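Local coordinates for protein octaprenyl-diphosphate synthase (Roseobacter denitrificans, PDB 4JXN) that probably makes octaprenyl diphosphate, the side-chain precursor of ubiquinone and menaquinone, by adding isopentenyl units to farnesyl diphosphate with magnesium as cofactor, at residues A[156-161]-A[173-178]; A[150-155]-A[181-186]. All blocks are in the same frame, centred on the assembly; numbering follows the deposited sequence.

Contact 1 (A[156-161]-A[173-178]); sequences EVLQLT and YLQVVR
Leu158 and Val176 meet through their branches: CD2 of Leu158 lies 4.0 Å from CG2 of Val176, and CG of Leu158 approaches the same methyl. Leu158 holds CG anti to its backbone N (chi1 -177°), which sends the isobutyl group across the gap to a place beside Gln175 as well, where CD2 is 4.0 Å from Gln175 OE1 and 4.1 Å from Gln175 CB. Gln159 CG lies 4.1 Å from Val176 CG1, the two side chains running at about a right angle. Val176 thus splits its two methyls between the successive residues Leu158 and Gln159, and no hydrogen bond joins the segments. This is the antiparallel packing of a helical hairpin in the all-helical prenyl synthase fold; the segment axes pass 9.0 Å apart with their N-to-C directions 142° apart, well off strict antiparallel, and the backbones are closest at Gln159 and Val176. Within helix 139-162, Thr161 OG1 donates a hydrogen bond to Leu158 O (2.8 Å). On the far side of 173-178, Val177 packs on Ile215 and Arg178 forms a salt bridge with Asp211, both of helix 200-224. At the margin of the contact, His38 of the second subunit packs on Gln175.

Contact 2 (A[150-155]-A[181-186]); sequences ATIAEG and TAALFS
The methyl of Ala183 points at helix 139-162 and meets two successive side chains there, Thr151 and Ile152. Thr151 offers its carbon branch: CG2, anti to the backbone N, sits 4.0 Å from Ala183 CB, and CB of the threonine follows at 4.1 Å. Its hydroxyl OG1, set beside the backbone N instead, hydrogen-bonds to the carbonyl O of Asn147, one turn earlier in the same helix. Ile152 reaches across with its longer branch; CG1 stands 4.2 Å from Ala183 CB, and the terminal CD1 continues to 4.3 Å from CB of Leu184. The segments of this antiparallel helix pair, in the helical core of the prenyl synthase fold, have axes 8.8 Å apart and N-to-C directions at 169° to each other, the backbones coming nearest at Ile152 and Ala183. The contact between them is wholly nonpolar. Beyond it, Ile152 packs on Thr90 and Leu184 on Ile86 and His87, all of helix 75-94, and a bound molecule of unknown identity lies about 4 Å from the Ile152 side chain. On the dimer side, Glu154 OE2 accepts a hydrogen bond from the backbone N of His38 of the second subunit.

Contacts 1 and 2 are two levels of one antiparallel pair, helix 139-162 against helix 170-196, with centres about 9 Å apart. The chain runs through 150-155 and straight on through 156-161, turns between the helices, and returns through 173-178 and then 181-186, so contact 1 is nearer the turn, while contact 2 lies nearer the centre of the chain (about 8 Å from it, against about 12 Å for contact 1, centre to centre). Two probable backbone bonds of i+5 to i type, Ala183 N to Arg178 O (2.7 Å) and Ala182 N to Val177 O, mark a pi-helical widening of helix 170-196 between the levels. Helix 200-224 touches helix 170-196 at both levels, and the second subunit packs against both contacts, so this helix pair links the subunit core to the dimer interface.

Contact 1 (A[156-161]-A[173-178])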
loop_
_atom_site.group_PDB
_atom_site.type_symbol
_atom_site.label_atom_id
_atom_site.label_comp_id
_atom_site.label_asym_id
_atom_site.label_seq_id
_atom_site.Cartn_x
_atom_site.Cartn_y
_atom_site.Cartn_z
ATOM N N GLU A 156 -7.176 2.968 10.631
ATOM C CA GLU A 156 -7.589 1.579 10.373
ATOM C C GLU A 156 -7.159 0.624 11.499
ATOM O O GLU A 156 -7.923 -0.249 11.912
ATOM C CB GLU A 156 -7.041 1.081 9.018
ATOM C CG GLU A 156 -7.711 1.666 7.771
ATOM C CD GLU A 156 -7.121 1.138 6.457
ATOM O OE1 GLU A 156 -5.881 1.118 6.294
ATOM O OE2 GLU A 156 -7.899 0.749 5.561
ATOM N N VAL A 157 -5.940 0.804 11.998
ATOM C CA VAL A 157 -5.407 -0.038 13.066
ATOM C C VAL A 157 -5.988 0.365 14.412
ATOM O O VAL A 157 -6.332 -0.496 15.225
ATOM C CB VAL A 157 -3.871 0.054 13.144
ATOM C CG1 VAL A 157 -3.345 -0.678 14.374
ATOM C CG2 VAL A 157 -3.247 -0.505 11.872
ATOM N N LEU A 158 -6.068 1.673 14.652
ATOM C CA LEU A 158 -6.720 2.199 15.850
ATOM C C LEU A 158 -8.157 1.700 15.946
ATOM O O LEU A 158 -8.676 1.475 17.036
ATOM C CB LEU A 158 -6.706 3.729 15.849
ATOM C CG LEU A 158 -7.289 4.458 17.069
ATOM C CD1 LEU A 158 -6.604 4.033 18.360
ATOM C CD2 LEU A 158 -7.191 5.968 16.895
ATOM N N GLN A 159 -8.790 1.522 14.796
ATOM C CA GLN A 159 -10.137 0.990 14.744
ATOM C C GLN A 159 -10.177 -0.422 15.318
ATOM O O GLN A 159 -11.080 -0.745 16.087
ATOM C CB GLN A 159 -10.661 1.003 13.307
ATOM C CG GLN A 159 -12.176 0.975 13.209
ATOM C CD GLN A 159 -12.678 1.000 11.779
ATOM O OE1 GLN A 159 -13.850 0.722 11.516
ATOM N NE2 GLN A 159 -11.793 1.332 10.844
ATOM N N LEU A 160 -9.198 -1.253 14.960
ATOM C CA LEU A 160 -9.153 -2.633 15.459
ATOM C C LEU A 160 -9.315 -2.656 16.967
ATOM O O LEU A 160 -10.169 -3.363 17.503
ATOM C CB LEU A 160 -7.833 -3.322 15.105
ATOM C CG LEU A 160 -7.525 -3.566 13.630
ATOM C CD1 LEU A 160 -6.186 -4.279 13.504
ATOM C CD2 LEU A 160 -8.635 -4.373 12.969
ATOM N N THR A 161 -8.490 -1.860 17.636
ATOM C CA THR A 161 -8.454 -1.812 19.094
ATOM C C THR A 161 -9.716 -1.163 19.667
ATOM O O THR A 161 -10.362 -1.719 20.554
ATOM C CB THR A 161 -7.218 -1.031 19.585
ATOM O OG1 THR A 161 -7.329 0.341 19.193
ATOM C CG2 THR A 161 -5.930 -1.612 18.998
ATOM N N TYR A 173 -12.973 8.543 19.168
ATOM C CA TYR A 173 -13.707 8.185 17.954
ATOM C C TYR A 173 -13.425 9.199 16.831
ATOM O O TYR A 173 -13.294 8.818 15.660
ATOM C CB TYR A 173 -15.218 8.077 18.229
ATOM C CG TYR A 173 -16.014 7.660 17.009
ATOM C CD1 TYR A 173 -15.732 6.461 16.353
ATOM C CD2 TYR A 173 -17.019 8.480 16.486
ATOM C CE1 TYR A 173 -16.433 6.078 15.220
ATOM C CE2 TYR A 173 -17.728 8.103 15.347
ATOM C CZ TYR A 173 -17.431 6.901 14.718
ATOM O OH TYR A 173 -18.121 6.511 13.579
ATOM N N LEU A 174 -13.328 10.481 17.193
ATOM C CA LEU A 174 -13.019 11.551 16.221
ATOM C C LEU A 174 -11.692 11.303 15.498
ATOM O O LEU A 174 -11.591 11.542 14.294
ATOM C CB LEU A 174 -13.025 12.927 16.904
ATOM C CG LEU A 174 -14.369 13.678 17.022
ATOM C CD1 LEU A 174 -15.601 12.772 17.040
ATOM C CD2 LEU A 174 -14.364 14.601 18.241
ATOM N N GLN A 175 -10.705 10.788 16.232
ATOM C CA GLN A 175 -9.428 10.344 15.653
ATOM C C GLN A 175 -9.642 9.218 14.666
ATOM O O GLN A 175 -9.073 9.218 13.580
ATOM C CB GLN A 175 -8.463 9.871 16.742
ATOM C CG GLN A 175 -8.008 10.969 17.692
ATOM C CD GLN A 175 -7.258 10.441 18.904
ATOM O OE1 GLN A 175 -7.294 9.247 19.216
ATOM N NE2 GLN A 175 -6.571 11.338 19.598
ATOM N N VAL A 176 -10.487 8.267 15.033
ATOM C CA VAL A 176 -10.802 7.156 14.133
ATOM C C VAL A 176 -11.455 7.677 12.854
ATOM O O VAL A 176 -11.155 7.223 11.753
ATOM C CB VAL A 176 -11.741 6.123 14.808
ATOM C CG1 VAL A 176 -12.153 5.030 13.827
ATOM C CG2 VAL A 176 -11.084 5.512 16.044
ATOM N N VAL A 177 -12.356 8.636 13.027
ATOM C CA VAL A 177 -13.104 9.229 11.925
ATOM C C VAL A 177 -12.182 9.972 10.959
ATOM O O VAL A 177 -12.305 9.820 9.734
ATOM C CB VAL A 177 -14.185 10.187 12.476
ATOM C CG1 VAL A 177 -14.727 11.096 11.388
ATOM C CG2 VAL A 177 -15.308 9.377 13.120
ATOM N N ARG A 178 -11.270 10.773 11.513
ATOM C CA ARG A 178 -10.276 11.464 10.702
ATOM C C ARG A 178 -9.498 10.476 9.844
ATOM O O ARG A 178 -9.448 10.602 8.619
ATOM C CB ARG A 178 -9.326 12.259 11.582
ATOM C CG ARG A 178 -10.004 13.406 12.323
ATOM C CD ARG A 178 -9.109 14.621 12.381
ATOM N NE ARG A 178 -9.847 15.848 12.635
ATOM C CZ ARG A 178 -10.328 16.216 13.820
ATOM N NH1 ARG A 178 -10.971 17.371 13.924
ATOM N NH2 ARG A 178 -10.183 15.444 14.897
#

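Contact 2 (A[150-155]-A[181-186])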
loop_
_atom_site.group_PDB
_atom_site.type_symbol
_atom_site.label_atom_id
_atom_site.label_comp_id
_atom_site.label_asym_id
_atom_site.label_seq_id
_atom_site.Cartn_x
_atom_site.Cartn_y
_atom_site.Cartn_z
ATOM N N ALA A 150 -0.615 8.037 5.876
ATOM C CA ALA A 150 -0.181 7.633 7.207
ATOM C C ALA A 150 -1.367 7.685 8.161
ATOM O O ALA A 150 -1.666 6.694 8.822
ATOM C CB ALA A 150 0.968 8.503 7.708
ATOM N N THR A 151 -2.057 8.822 8.202
ATOM C CA THR A 151 -3.232 8.978 9.063
ATOM C C THR A 151 -4.279 7.896 8.771
ATOM O O THR A 151 -4.795 7.248 9.691
ATOM C CB THR A 151 -3.835 10.390 8.942
ATOM O OG1 THR A 151 -2.804 11.363 9.166
ATOM C CG2 THR A 151 -4.941 10.608 9.975
ATOM N N ILE A 152 -4.558 7.663 7.496
ATOM C CA ILE A 152 -5.593 6.700 7.129
ATOM C C ILE A 152 -5.265 5.322 7.685
ATOM O O ILE A 152 -6.065 4.728 8.426
ATOM C CB ILE A 152 -5.782 6.615 5.604
ATOM C CG1 ILE A 152 -6.370 7.928 5.080
ATOM C CG2 ILE A 152 -6.691 5.445 5.229
ATOM C CD1 ILE A 152 -5.997 8.228 3.646
ATOM N N ALA A 153 -4.080 4.828 7.334
ATOM C CA ALA A 153 -3.635 3.504 7.774
ATOM C C ALA A 153 -3.562 3.404 9.305
ATOM O O ALA A 153 -3.844 2.357 9.876
ATOM C CB ALA A 153 -2.292 3.168 7.149
ATOM N N GLU A 154 -3.200 4.511 9.949
ATOM C CA GLU A 154 -3.107 4.609 11.407
ATOM C C GLU A 154 -4.470 4.541 12.083
ATOM O O GLU A 154 -4.592 3.996 13.175
ATOM C CB GLU A 154 -2.419 5.925 11.780
ATOM C CG GLU A 154 -2.087 6.080 13.250
ATOM C CD GLU A 154 -1.168 7.266 13.538
ATOM O OE1 GLU A 154 -0.443 7.729 12.629
ATOM O OE2 GLU A 154 -1.158 7.734 14.696
ATOM N N GLY A 155 -5.482 5.121 11.444
ATOM C CA GLY A 155 -6.852 4.999 11.917
ATOM C C GLY A 155 -7.355 3.572 11.809
ATOM O O GLY A 155 -7.889 3.031 12.775
ATOM N N THR A 181 -11.906 8.382 7.474
ATOM C CA THR A 181 -12.714 9.203 6.559
ATOM C C THR A 181 -12.158 10.592 6.235
ATOM O O THR A 181 -11.945 10.907 5.064
ATOM C CB THR A 181 -14.156 9.376 7.083
ATOM O OG1 THR A 181 -14.709 8.097 7.404
ATOM C CG2 THR A 181 -15.046 10.038 6.034
ATOM N N ALA A 182 -11.957 11.432 7.248
ATOM C CA ALA A 182 -11.790 12.868 6.981
ATOM C C ALA A 182 -10.441 13.213 6.345
ATOM O O ALA A 182 -10.355 14.131 5.532
ATOM C CB ALA A 182 -12.017 13.690 8.244
ATOM N N ALA A 183 -9.401 12.471 6.708
ATOM C CA ALA A 183 -8.047 12.749 6.235
ATOM C C ALA A 183 -7.972 12.830 4.717
ATOM O O ALA A 183 -7.311 13.737 4.175
ATOM C CB ALA A 183 -7.065 11.712 6.758
ATOM N N LEU A 184 -8.647 11.908 4.029
ATOM C CA LEU A 184 -8.665 11.933 2.553
ATOM C C LEU A 184 -9.462 13.115 1.997
ATOM O O LEU A 184 -9.061 13.720 1.006
ATOM C CB LEU A 184 -9.213 10.621 1.979
ATOM C CG LEU A 184 -8.964 10.378 0.479
ATOM C CD1 LEU A 184 -7.484 10.504 0.140
ATOM C CD2 LEU A 184 -9.476 9.004 0.074
ATOM N N PHE A 185 -10.594 13.435 2.625
ATOM C CA PHE A 185 -11.356 14.631 2.256
ATOM C C PHE A 185 -10.446 15.856 2.344
ATOM O O PHE A 185 -10.299 16.625 1.387
ATOM C CB PHE A 185 -12.542 14.859 3.205
ATOM C CG PHE A 185 -13.793 14.079 2.862
ATOM C CD1 PHE A 185 -13.781 12.691 2.786
ATOM C CD2 PHE A 185 -15.008 14.737 2.700
ATOM C CE1 PHE A 185 -14.943 11.990 2.501
ATOM C CE2 PHE A 185 -16.168 14.036 2.426
ATOM C CZ PHE A 185 -16.135 12.664 2.317
ATOM N N SER A 186 -9.816 16.013 3.498
ATOM C CA SER A 186 -9.044 17.207 3.779
ATOM C C SER A 186 -7.813 17.247 2.877
ATOM O O SER A 186 -7.385 18.315 2.454
ATOM C CB SER A 186 -8.656 17.260 5.262
ATOM O OG SER A 186 -7.894 16.117 5.634
#